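Local coordinates for protein sulfoquinovosidase (Escherichia coli, PDB 5AEE) that hydrolyses sulfoquinovosyl diacylglycerides and simpler sulfoquinovosides, releasing sulfoquinovose for bacterial sulfoglycolysis, at residues C132-S137 with M468-Q473; L148-Q153 with F181-T186; A428-W433 with M454-T459. The protein carries 1 engineered substitution. All coordinates share one frame; numbering follows the deposited sequence.

Contact 1. Residues C132-S137 with M468-Q473; sequences CGEQFS and MWAGNQ. Engineered in segment 468-473: Asn472 (natural residue Asp). With CA (calcium ion), chain C; NSQ (4-nitrophenyl alpha-D-6-sulfoquinovoside), chain E.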
loop_
_atom_site.group_PDB
_atom_site.type_symbol
_atom_site.label_atom_id
_atom_site.label_comp_id
_atom_site.label_asym_id
_atom_site.label_seq_id
_atom_site.Cartn_x
_atom_site.Cartn_y
_atom_site.Cartn_z
ATOM N N CYS A 132 -5.396 -8.324 -2.441
ATOM C CA CYS A 132 -6.274 -7.517 -1.613
ATOM C C CYS A 132 -5.635 -6.207 -1.169
ATOM O O CYS A 132 -5.978 -5.658 -0.127
ATOM C CB CYS A 132 -6.877 -8.286 -0.445
ATOM S SG CYS A 132 -8.191 -9.349 -1.015
ATOM N N GLY A 133 -4.784 -5.656 -2.009
ATOM C CA GLY A 133 -4.050 -4.458 -1.664
ATOM C C GLY A 133 -2.810 -4.682 -0.831
ATOM O O GLY A 133 -1.992 -5.586 -1.104
ATOM N N GLU A 134 -2.621 -3.816 0.149
ATOM C CA GLU A 134 -1.423 -3.902 1.020
ATOM C C GLU A 134 -1.766 -4.511 2.353
ATOM O O GLU A 134 -2.395 -3.854 3.171
ATOM C CB GLU A 134 -0.830 -2.535 1.246
ATOM C CG GLU A 134 0.571 -2.553 1.780
ATOM C CD GLU A 134 1.147 -1.141 1.809
ATOM O OE1 GLU A 134 0.412 -0.209 1.377
ATOM O OE2 GLU A 134 2.242 -0.947 2.329
ATOM N N GLN A 135 -1.303 -5.725 2.549
ATOM C CA GLN A 135 -1.669 -6.534 3.704
ATOM C C GLN A 135 -0.387 -6.754 4.552
ATOM O O GLN A 135 0.677 -7.086 4.019
ATOM C CB GLN A 135 -2.206 -7.869 3.239
ATOM C CG GLN A 135 -3.519 -7.748 2.530
ATOM C CD GLN A 135 -4.620 -7.232 3.442
ATOM O OE1 GLN A 135 -4.586 -7.447 4.647
ATOM N NE2 GLN A 135 -5.647 -6.600 2.839
ATOM N N PHE A 136 -0.520 -6.590 5.862
ATOM C CA PHE A 136 0.650 -6.545 6.755
ATOM C C PHE A 136 0.793 -7.779 7.595
ATOM O O PHE A 136 1.873 -8.071 8.036
ATOM C CB PHE A 136 0.556 -5.321 7.643
ATOM C CG PHE A 136 0.831 -4.042 6.893
ATOM C CD1 PHE A 136 -0.174 -3.425 6.193
ATOM C CD2 PHE A 136 2.067 -3.511 6.899
ATOM C CE1 PHE A 136 0.078 -2.281 5.444
ATOM C CE2 PHE A 136 2.323 -2.357 6.208
ATOM C CZ PHE A 136 1.333 -1.749 5.485
ATOM N N SER A 137 -0.300 -8.476 7.850
ATOM C CA SER A 137 -0.187 -9.728 8.632
ATOM C C SER A 137 -0.132 -10.994 7.775
ATOM O O SER A 137 0.441 -12.010 8.172
ATOM C CB SER A 137 -1.371 -9.789 9.553
ATOM O OG SER A 137 -1.284 -8.735 10.491
ATOM N N MET A 468 4.725 3.731 -3.228
ATOM C CA MET A 468 4.071 3.499 -1.948
ATOM C C MET A 468 5.126 3.409 -0.834
ATOM O O MET A 468 6.230 2.916 -1.073
ATOM C CB MET A 468 3.288 2.204 -1.964
ATOM C CG MET A 468 2.317 2.136 -3.093
ATOM S SD MET A 468 1.169 3.483 -3.320
ATOM C CE MET A 468 0.352 3.664 -1.733
ATOM N N TRP A 469 4.784 3.872 0.380
ATOM C CA TRP A 469 5.566 3.507 1.540
ATOM C C TRP A 469 4.646 2.734 2.493
ATOM O O TRP A 469 3.447 2.909 2.445
ATOM C CB TRP A 469 6.355 4.630 2.180
ATOM C CG TRP A 469 5.764 5.306 3.360
ATOM C CD1 TRP A 469 6.025 5.000 4.679
ATOM C CD2 TRP A 469 4.850 6.361 3.369
ATOM N NE1 TRP A 469 5.304 5.792 5.483
ATOM C CE2 TRP A 469 4.582 6.661 4.729
ATOM C CE3 TRP A 469 4.196 7.099 2.363
ATOM C CZ2 TRP A 469 3.709 7.633 5.113
ATOM C CZ3 TRP A 469 3.348 8.123 2.752
ATOM C CH2 TRP A 469 3.084 8.360 4.118
ATOM N N ALA A 470 5.259 1.948 3.362
ATOM C CA ALA A 470 4.515 1.019 4.234
ATOM C C ALA A 470 3.809 1.649 5.454
ATOM O O ALA A 470 3.289 0.891 6.317
ATOM C CB ALA A 470 5.432 -0.111 4.701
ATOM N N GLY A 471 3.695 2.964 5.516
ATOM C CA GLY A 471 2.966 3.604 6.578
ATOM C C GLY A 471 3.708 3.409 7.892
ATOM O O GLY A 471 4.919 3.296 7.916
ATOM N N ASN A 472 2.973 3.333 8.972
ATOM C CA ASN A 472 3.562 3.405 10.330
ATOM C C ASN A 472 3.706 2.059 10.959
ATOM O O ASN A 472 2.698 1.470 11.390
ATOM C CB ASN A 472 2.649 4.278 11.187
ATOM C CG ASN A 472 2.618 5.712 10.762
ATOM O OD1 ASN A 472 3.411 6.157 9.945
ATOM N ND2 ASN A 472 1.690 6.452 11.347
ATOM N N GLN A 473 4.930 1.557 10.932
ATOM C CA GLN A 473 5.357 0.476 11.776
ATOM C C GLN A 473 5.698 1.008 13.148
ATOM O O GLN A 473 6.251 2.053 13.346
ATOM C CB GLN A 473 6.614 -0.243 11.245
ATOM C CG GLN A 473 6.309 -1.159 10.080
ATOM C CD GLN A 473 5.939 -0.422 8.844
ATOM O OE1 GLN A 473 6.757 0.337 8.279
ATOM N NE2 GLN A 473 4.700 -0.612 8.417
HETATM CA CA CA C . 1.133 0.337 12.585
HETATM O O12 NSQ E . 0.254 13.532 10.900
HETATM S S10 NSQ E . 1.625 14.086 11.019
HETATM O O13 NSQ E . 1.815 15.519 10.701
HETATM O O11 NSQ E . 2.137 13.707 12.335
HETATM C C6 NSQ E . 2.635 13.326 9.851
HETATM C C5 NSQ E . 2.770 11.813 9.963
HETATM O O5 NSQ E . 1.505 11.305 9.430
HETATM C C1 NSQ E . 1.415 9.933 9.192
HETATM C C2 NSQ E . 2.608 9.422 8.355
HETATM O O2 NSQ E . 2.396 8.051 8.164
HETATM C C3 NSQ E . 3.897 9.785 9.060
HETATM O O3 NSQ E . 5.039 9.329 8.367
HETATM C C4 NSQ E . 4.015 11.281 9.232
HETATM O O4 NSQ E . 5.227 11.567 9.994
HETATM O O1 NSQ E . 1.405 9.354 10.496
HETATM C C25 NSQ E . 0.267 9.457 11.192
HETATM C C26 NSQ E . -0.910 8.887 10.678
HETATM C C27 NSQ E . -2.069 9.065 11.375
HETATM C C28 NSQ E . -2.053 9.727 12.597
HETATM N N32 NSQ E . -3.283 9.928 13.254
HETATM O O33 NSQ E . -3.357 10.834 14.134
HETATM O O34 NSQ E . -4.339 9.344 12.826
HETATM C C29 NSQ E . -0.872 10.296 13.064
HETATM C C30 NSQ E . 0.309 10.155 12.357
HETATM O O HOH W 1 1.326 2.139 1.030
HETATM O O HOH W 2 2.362 1.418 14.296
HETATM O O HOH W 3 -0.085 2.336 12.306
#
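Glu134 carries a buried carboxylate across to Trp469 and Ala470, yet no direct hydrogen bond joins the two segments. The loop leaving strand 129-133 of the N-terminal β-sandwich here meets the end of strand 468-469 in the (β/α)8 TIM barrel. A water spans the gap, 2.5 Å from Glu134 OE1 and 2.7 Å from Trp469 O. The carboxylate gets there because Glu134 CG lies anti to the backbone N (chi1 -164°) and the rest of the chain runs straight on. Glu134 OE2 comes against Ala470 CA at 3.6 Å and is hydrogen-bonded to His501, so OE1 is met by the water and OE2 by the histidine.

Next along the segment, the Phe136 ring brings CZ to within 3.4 Å of Ala470 O. That carbonyl is already gripped from above its plane by the side-chain amide of Gln473, with Gln473 NE2 at 2.9 Å from Ala470 O and the N-H well aligned. Phe136 and Gln473 cross nearly at right angles, but their ring and amide planes lie only 19° apart.

Past this packing the barrel segment enters the active site. Asn472, engineered in place of the aspartate inferred to be the proton donor, ligates the calcium ion through its backbone O. Its side chain holds the bound sulfoquinovoside twice: Asn472 OD1 accepts from NSQ O2, and Asn472 ND2 points almost straight (174°) at the glycosidic oxygen, NSQ O1, 3.0 Å away.

Contact 2. Residues L148-Q153 with F181-T186; sequences LWTSEQ and FFPQPT. With CA (calcium ion), chain C; NSQ (4-nitrophenyl alpha-D-6-sulfoquinovoside), chain E.
Phe181, Pro183 and Leu148 carry most of this contact, in which two pieces of the galactose mutarotase-like N-terminal domain run side by side where its β-sandwich gives way to the loop that approaches the substrate. Pro183 sits in the middle. Its ring presses on the backbone of the other segment, with Pro183 CG 3.4 Å from Thr150 N, while CB turns to Leu148. The Leu148 and Pro183 side chains lie alongside each other, pointing opposite ways, and Leu148 CD2 rests 3.9 Å from Pro183 CB. The other methyl branch reaches further along: Leu148 CD1 lies 3.7 Å from Pro185 CA, beside the inverse γ-turn centred on Pro185. Strand 203-209 closes over this end through Phe205, which touches both Leu148 and Pro185.

At the far end, Phe181 has its CG wedged between the backbone N and the carbonyl carbon at an unusual chi1 of 34°. That torsion lays the ring against Gln153, with Phe181 CE2 3.6 Å from Gln153 CB, and leaves Phe181 CB 3.4 Å from Ser151 O. Gln153 bends away beyond this point to ligate the calcium ion, so the Phe181 ring packs against the root of a metal ligand.

Between the two ends stands the single hydrogen bond across the segments. With a valine in place of Thr150 the hydroxyl is gone, and Phe181 O would probably be left to the amide of Gly457, with this tie between the segments lost. The Thr150 side chain also touches Glu408, an active-site residue by similarity. The threonine hydroxyl meets the carbonyl from the side and above its plane, at a C=O···OG1 angle of 97°, with Thr150 OG1 2.7 Å from Phe181 O.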
loop_
_atom_site.group_PDB
_atom_site.type_symbol
_atom_site.label_atom_id
_atom_site.label_comp_id
_atom_site.label_asym_id
_atom_site.label_seq_id
_atom_site.Cartn_x
_atom_site.Cartn_y
_atom_site.Cartn_z
ATOM N N LEU A 148 -12.500 -4.966 3.776
ATOM C CA LEU A 148 -11.770 -4.050 2.896
ATOM C C LEU A 148 -12.344 -2.645 3.095
ATOM O O LEU A 148 -13.347 -2.244 2.479
ATOM C CB LEU A 148 -11.923 -4.477 1.447
ATOM C CG LEU A 148 -11.405 -5.892 1.101
ATOM C CD1 LEU A 148 -11.690 -6.249 -0.347
ATOM C CD2 LEU A 148 -9.942 -6.077 1.417
ATOM N N TRP A 149 -11.705 -1.931 4.018
ATOM C CA TRP A 149 -12.145 -0.602 4.402
ATOM C C TRP A 149 -10.920 0.164 4.724
ATOM O O TRP A 149 -10.247 -0.181 5.679
ATOM C CB TRP A 149 -13.093 -0.645 5.602
ATOM C CG TRP A 149 -13.727 0.713 5.929
ATOM C CD1 TRP A 149 -13.332 1.548 6.926
ATOM C CD2 TRP A 149 -14.830 1.368 5.277
ATOM N NE1 TRP A 149 -14.095 2.657 6.924
ATOM C CE2 TRP A 149 -15.042 2.574 5.953
ATOM C CE3 TRP A 149 -15.672 1.039 4.206
ATOM C CZ2 TRP A 149 -16.079 3.467 5.627
ATOM C CZ3 TRP A 149 -16.683 1.926 3.860
ATOM C CH2 TRP A 149 -16.884 3.144 4.557
ATOM N N THR A 150 -10.581 1.203 3.934
ATOM C CA THR A 150 -9.372 1.858 4.243
ATOM C C THR A 150 -9.466 2.524 5.605
ATOM O O THR A 150 -10.464 3.179 5.935
ATOM C CB THR A 150 -8.895 2.849 3.146
ATOM O OG1 THR A 150 -7.613 3.356 3.511
ATOM C CG2 THR A 150 -9.821 3.988 2.960
ATOM N N SER A 151 -8.420 2.434 6.389
ATOM C CA SER A 151 -8.421 3.119 7.641
ATOM C C SER A 151 -6.992 3.269 8.102
ATOM O O SER A 151 -6.043 2.868 7.396
ATOM C CB SER A 151 -9.184 2.251 8.724
ATOM O OG SER A 151 -8.467 1.066 9.068
ATOM N N GLU A 152 -6.819 3.773 9.335
ATOM C CA GLU A 152 -5.516 3.587 10.009
ATOM C C GLU A 152 -5.172 2.132 10.130
ATOM O O GLU A 152 -6.004 1.243 10.280
ATOM C CB GLU A 152 -5.424 4.217 11.395
ATOM C CG GLU A 152 -5.790 5.679 11.486
ATOM C CD GLU A 152 -5.093 6.548 10.433
ATOM O OE1 GLU A 152 -3.848 6.586 10.425
ATOM O OE2 GLU A 152 -5.829 7.142 9.574
ATOM N N GLN A 153 -3.907 1.890 9.987
ATOM C CA GLN A 153 -3.365 0.535 9.878
ATOM C C GLN A 153 -3.307 -0.270 11.214
ATOM O O GLN A 153 -3.136 -1.477 11.193
ATOM C CB GLN A 153 -2.012 0.692 9.265
ATOM C CG GLN A 153 -1.365 -0.555 8.806
ATOM C CD GLN A 153 -0.131 -0.850 9.579
ATOM O OE1 GLN A 153 0.145 -0.291 10.668
ATOM N NE2 GLN A 153 0.604 -1.790 9.064
ATOM N N PHE A 181 -4.527 0.885 5.252
ATOM C CA PHE A 181 -4.851 2.084 4.542
ATOM C C PHE A 181 -4.936 1.858 3.016
ATOM O O PHE A 181 -5.297 2.765 2.262
ATOM C CB PHE A 181 -3.802 3.199 4.841
ATOM C CG PHE A 181 -2.461 2.692 5.029
ATOM C CD1 PHE A 181 -1.795 2.032 4.000
ATOM C CD2 PHE A 181 -1.826 2.851 6.233
ATOM C CE1 PHE A 181 -0.527 1.526 4.216
ATOM C CE2 PHE A 181 -0.583 2.370 6.439
ATOM C CZ PHE A 181 0.087 1.704 5.433
ATOM N N PHE A 182 -4.581 0.657 2.551
ATOM C CA PHE A 182 -4.706 0.303 1.128
ATOM C C PHE A 182 -5.293 -1.088 0.964
ATOM O O PHE A 182 -4.641 -1.967 0.438
ATOM C CB PHE A 182 -3.328 0.366 0.499
ATOM C CG PHE A 182 -3.264 0.374 -0.992
ATOM C CD1 PHE A 182 -4.305 -0.013 -1.849
ATOM C CD2 PHE A 182 -2.047 0.788 -1.582
ATOM C CE1 PHE A 182 -4.146 0.008 -3.212
ATOM C CE2 PHE A 182 -1.902 0.828 -2.956
ATOM C CZ PHE A 182 -2.954 0.426 -3.784
ATOM N N PRO A 183 -6.536 -1.267 1.389
ATOM C CA PRO A 183 -7.211 -2.505 1.024
ATOM C C PRO A 183 -7.630 -2.290 -0.432
ATOM O O PRO A 183 -7.803 -1.167 -0.862
ATOM C CB PRO A 183 -8.388 -2.513 1.989
ATOM C CG PRO A 183 -8.759 -1.049 2.148
ATOM C CD PRO A 183 -7.484 -0.272 1.945
ATOM N N GLN A 184 -7.730 -3.346 -1.190
ATOM C CA GLN A 184 -8.268 -3.308 -2.545
ATOM C C GLN A 184 -9.029 -4.557 -2.902
ATOM O O GLN A 184 -8.586 -5.662 -2.590
ATOM C CB GLN A 184 -7.163 -3.129 -3.557
ATOM C CG GLN A 184 -7.723 -2.717 -4.882
ATOM C CD GLN A 184 -6.665 -2.290 -5.853
ATOM O OE1 GLN A 184 -5.904 -1.366 -5.563
ATOM N NE2 GLN A 184 -6.623 -2.957 -7.042
ATOM N N PRO A 185 -10.166 -4.395 -3.626
ATOM C CA PRO A 185 -10.985 -5.571 -3.895
ATOM C C PRO A 185 -10.504 -6.283 -5.165
ATOM O O PRO A 185 -11.208 -6.347 -6.165
ATOM C CB PRO A 185 -12.380 -4.972 -4.018
ATOM C CG PRO A 185 -12.135 -3.652 -4.607
ATOM C CD PRO A 185 -10.948 -3.165 -3.831
ATOM N N THR A 186 -9.314 -6.829 -5.061
ATOM C CA THR A 186 -8.589 -7.410 -6.153
ATOM C C THR A 186 -7.722 -8.513 -5.573
ATOM O O THR A 186 -6.988 -8.297 -4.575
ATOM C CB THR A 186 -7.643 -6.343 -6.781
ATOM O OG1 THR A 186 -8.370 -5.151 -7.045
ATOM C CG2 THR A 186 -7.037 -6.854 -8.014
HETATM CA CA CA C . 1.133 0.337 12.585
HETATM O O12 NSQ E . 0.254 13.532 10.900
HETATM S S10 NSQ E . 1.625 14.086 11.019
HETATM O O13 NSQ E . 1.815 15.519 10.701
HETATM O O11 NSQ E . 2.137 13.707 12.335
HETATM C C6 NSQ E . 2.635 13.326 9.851
HETATM C C5 NSQ E . 2.770 11.813 9.963
HETATM O O5 NSQ E . 1.505 11.305 9.430
HETATM C C1 NSQ E . 1.415 9.933 9.192
HETATM C C2 NSQ E . 2.608 9.422 8.355
HETATM O O2 NSQ E . 2.396 8.051 8.164
HETATM C C3 NSQ E . 3.897 9.785 9.060
HETATM O O3 NSQ E . 5.039 9.329 8.367
HETATM C C4 NSQ E . 4.015 11.281 9.232
HETATM O O4 NSQ E . 5.227 11.567 9.994
HETATM O O1 NSQ E . 1.405 9.354 10.496
HETATM C C25 NSQ E . 0.267 9.457 11.192
HETATM C C26 NSQ E . -0.910 8.887 10.678
HETATM C C27 NSQ E . -2.069 9.065 11.375
HETATM C C28 NSQ E . -2.053 9.727 12.597
HETATM N N32 NSQ E . -3.283 9.928 13.254
HETATM O O33 NSQ E . -3.357 10.834 14.134
HETATM O O34 NSQ E . -4.339 9.344 12.826
HETATM C C29 NSQ E . -0.872 10.296 13.064
HETATM C C30 NSQ E . 0.309 10.155 12.357
HETATM O O HOH W 2 2.362 1.418 14.296
HETATM O O HOH W 3 -0.085 2.336 12.306
#

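Contact 3. Residues A428-W433 with M454-T459; sequences AWPALW and MRAGST. With NSQ (4-nitrophenyl alpha-D-6-sulfoquinovoside), chain E.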
loop_
_atom_site.group_PDB
_atom_site.type_symbol
_atom_site.label_atom_id
_atom_site.label_comp_id
_atom_site.label_asym_id
_atom_site.label_seq_id
_atom_site.Cartn_x
_atom_site.Cartn_y
_atom_site.Cartn_z
ATOM N N ALA A 428 -12.600 5.208 -2.155
ATOM C CA ALA A 428 -12.079 5.704 -3.429
ATOM C C ALA A 428 -11.179 6.903 -3.269
ATOM O O ALA A 428 -10.536 7.330 -4.233
ATOM C CB ALA A 428 -13.196 6.053 -4.395
ATOM N N TRP A 429 -11.147 7.469 -2.064
ATOM C CA TRP A 429 -10.394 8.702 -1.820
ATOM C C TRP A 429 -8.901 8.665 -2.135
ATOM O O TRP A 429 -8.356 9.636 -2.747
ATOM C CB TRP A 429 -10.577 9.176 -0.352
ATOM C CG TRP A 429 -10.671 10.711 -0.259
ATOM C CD1 TRP A 429 -9.694 11.564 0.155
ATOM C CD2 TRP A 429 -11.779 11.525 -0.588
ATOM N NE1 TRP A 429 -10.139 12.852 0.121
ATOM C CE2 TRP A 429 -11.411 12.854 -0.356
ATOM C CE3 TRP A 429 -13.030 11.268 -1.102
ATOM C CZ2 TRP A 429 -12.272 13.913 -0.579
ATOM C CZ3 TRP A 429 -13.885 12.322 -1.332
ATOM C CH2 TRP A 429 -13.505 13.615 -1.071
ATOM N N PRO A 430 -8.205 7.564 -1.711
ATOM C CA PRO A 430 -6.766 7.560 -1.912
ATOM C C PRO A 430 -6.368 7.730 -3.345
ATOM O O PRO A 430 -5.461 8.535 -3.630
ATOM C CB PRO A 430 -6.351 6.205 -1.412
ATOM C CG PRO A 430 -7.303 5.937 -0.324
ATOM C CD PRO A 430 -8.616 6.483 -0.803
ATOM N N ALA A 431 -7.004 6.993 -4.255
ATOM C CA ALA A 431 -6.647 7.111 -5.698
ATOM C C ALA A 431 -6.898 8.509 -6.260
ATOM O O ALA A 431 -6.170 9.004 -7.135
ATOM C CB ALA A 431 -7.322 6.029 -6.570
ATOM N N LEU A 432 -7.926 9.153 -5.717
ATOM C CA LEU A 432 -8.277 10.472 -6.105
ATOM C C LEU A 432 -7.225 11.432 -5.676
ATOM O O LEU A 432 -6.743 12.299 -6.473
ATOM C CB LEU A 432 -9.625 10.785 -5.499
ATOM C CG LEU A 432 -10.366 12.065 -5.818
ATOM C CD1 LEU A 432 -10.249 12.437 -7.287
ATOM C CD2 LEU A 432 -11.817 11.922 -5.352
ATOM N N TRP A 433 -6.808 11.286 -4.411
ATOM C CA TRP A 433 -5.672 12.056 -3.936
ATOM C C TRP A 433 -4.391 11.775 -4.743
ATOM O O TRP A 433 -3.649 12.704 -5.167
ATOM C CB TRP A 433 -5.527 11.786 -2.454
ATOM C CG TRP A 433 -4.372 12.321 -1.755
ATOM C CD1 TRP A 433 -3.719 11.726 -0.800
ATOM C CD2 TRP A 433 -3.810 13.639 -1.888
ATOM N NE1 TRP A 433 -2.680 12.508 -0.336
ATOM C CE2 TRP A 433 -2.732 13.711 -0.983
ATOM C CE3 TRP A 433 -4.099 14.733 -2.689
ATOM C CZ2 TRP A 433 -1.905 14.819 -0.873
ATOM C CZ3 TRP A 433 -3.270 15.830 -2.603
ATOM C CH2 TRP A 433 -2.195 15.865 -1.651
ATOM N N MET A 454 3.237 7.583 -1.127
ATOM C CA MET A 454 1.949 7.588 -0.504
ATOM C C MET A 454 1.774 6.378 0.365
ATOM O O MET A 454 2.423 5.350 0.193
ATOM C CB MET A 454 0.807 7.465 -1.602
ATOM C CG MET A 454 0.837 8.704 -2.512
ATOM S SD MET A 454 -0.568 8.736 -3.652
ATOM C CE MET A 454 -1.745 9.549 -2.596
ATOM N N ARG A 455 0.857 6.525 1.272
ATOM C CA ARG A 455 0.557 5.483 2.295
ATOM C C ARG A 455 -0.782 4.879 1.924
ATOM O O ARG A 455 -0.846 3.713 1.549
ATOM C CB ARG A 455 0.549 6.176 3.681
ATOM C CG ARG A 455 0.094 5.341 4.865
ATOM C CD ARG A 455 0.455 5.975 6.193
ATOM N NE ARG A 455 -0.326 7.193 6.461
ATOM C CZ ARG A 455 -1.449 7.280 7.136
ATOM N NH1 ARG A 455 -2.033 6.218 7.727
ATOM N NH2 ARG A 455 -2.009 8.480 7.255
ATOM N N ALA A 456 -1.839 5.667 2.031
ATOM C CA ALA A 456 -3.161 5.221 1.598
ATOM C C ALA A 456 -3.181 4.930 0.091
ATOM O O ALA A 456 -2.493 5.605 -0.714
ATOM C CB ALA A 456 -4.241 6.209 1.973
ATOM N N GLY A 457 -3.972 3.956 -0.292
ATOM C CA GLY A 457 -4.176 3.723 -1.718
ATOM C C GLY A 457 -5.485 3.056 -1.949
ATOM O O GLY A 457 -6.091 2.619 -0.994
ATOM N N SER A 458 -5.897 3.041 -3.224
ATOM C CA SER A 458 -7.102 2.360 -3.681
ATOM C C SER A 458 -6.924 2.060 -5.166
ATOM O O SER A 458 -5.919 2.464 -5.779
ATOM C CB SER A 458 -8.379 3.222 -3.421
ATOM O OG SER A 458 -8.411 4.438 -4.178
ATOM N N THR A 459 -7.911 1.403 -5.754
ATOM C CA THR A 459 -7.902 1.079 -7.207
ATOM C C THR A 459 -7.538 2.312 -8.013
ATOM O O THR A 459 -8.221 3.327 -7.920
ATOM C CB THR A 459 -9.272 0.580 -7.580
ATOM O OG1 THR A 459 -9.562 -0.540 -6.729
ATOM C CG2 THR A 459 -9.376 0.201 -9.041
HETATM O O12 NSQ E . 0.254 13.532 10.900
HETATM S S10 NSQ E . 1.625 14.086 11.019
HETATM O O13 NSQ E . 1.815 15.519 10.701
HETATM O O11 NSQ E . 2.137 13.707 12.335
HETATM C C6 NSQ E . 2.635 13.326 9.851
HETATM C C5 NSQ E . 2.770 11.813 9.963
HETATM O O5 NSQ E . 1.505 11.305 9.430
HETATM C C1 NSQ E . 1.415 9.933 9.192
HETATM C C2 NSQ E . 2.608 9.422 8.355
HETATM O O2 NSQ E . 2.396 8.051 8.164
HETATM C C3 NSQ E . 3.897 9.785 9.060
HETATM O O3 NSQ E . 5.039 9.329 8.367
HETATM C C4 NSQ E . 4.015 11.281 9.232
HETATM O O4 NSQ E . 5.227 11.567 9.994
HETATM O O1 NSQ E . 1.405 9.354 10.496
HETATM C C25 NSQ E . 0.267 9.457 11.192
HETATM C C26 NSQ E . -0.910 8.887 10.678
HETATM C C27 NSQ E . -2.069 9.065 11.375
HETATM C C28 NSQ E . -2.053 9.727 12.597
HETATM N N32 NSQ E . -3.283 9.928 13.254
HETATM O O33 NSQ E . -3.357 10.834 14.134
HETATM O O34 NSQ E . -4.339 9.344 12.826
HETATM C C29 NSQ E . -0.872 10.296 13.064
HETATM C C30 NSQ E . 0.309 10.155 12.357
#
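Pro430 is driven hard against Gly457, with Pro430 CB 3.3 Å from Gly457 CA, closer than two carbons normally approach. Here helix 422-443 of the TIM barrel packs on the loop following strand 451-454; the helix is the crossover of a β-α-β unit that starts from strand 401-404. Pro430 CG also meets Ala456 CB at 3.8 Å. Deeper in, the Met454 methyl abuts the Trp433 indole obliquely, Met454 CE lying 3.4 Å from Trp433 CD1. The bend at chi3 (87°) turns that methyl to the ring, whose NE1 is tied to the backbone O of the nucleophile, Asp405.

Only the margin is looser: Ala428 and Thr459 are partly exposed, and the Thr459 side chain stands off from the helix, although its carbonyl meets the methyl of Ala431. Ser458, buried against Ala431, belongs to the tight part. The helix is kinked at its proline, and neither Pro430 nor Ala431 bonds through its N to the preceding turn. Ser458 answers one of those gaps: its hydroxyl accepts the amide of Ala431 in a somewhat bent bond (143°), Ser458 OG lying 2.9 Å from Ala431 N.

The three contacts form one continuous patch at the sandwich-barrel junction. Contact 2 borders both others, its centre about 9 Å from each of theirs, whereas the centres of contacts 1 and 3 are about 13 Å apart. Backbone bonds probably join them: Glu134 N to Phe182 O (2.8 Å) between contacts 1 and 2, Gly457 N to Phe181 O (3.1 Å) between 2 and 3, and Trp469 N to Met454 O (2.8 Å) between 1 and 3. Contacts 1 and 2 share the calcium ion. All three reach the bound sulfoquinovoside: Arg455 lays its guanidinium face over NSQ C26 and forms a salt bridge from Arg455 NH1 to Glu152 OE1 (3.3 Å), across the domain boundary.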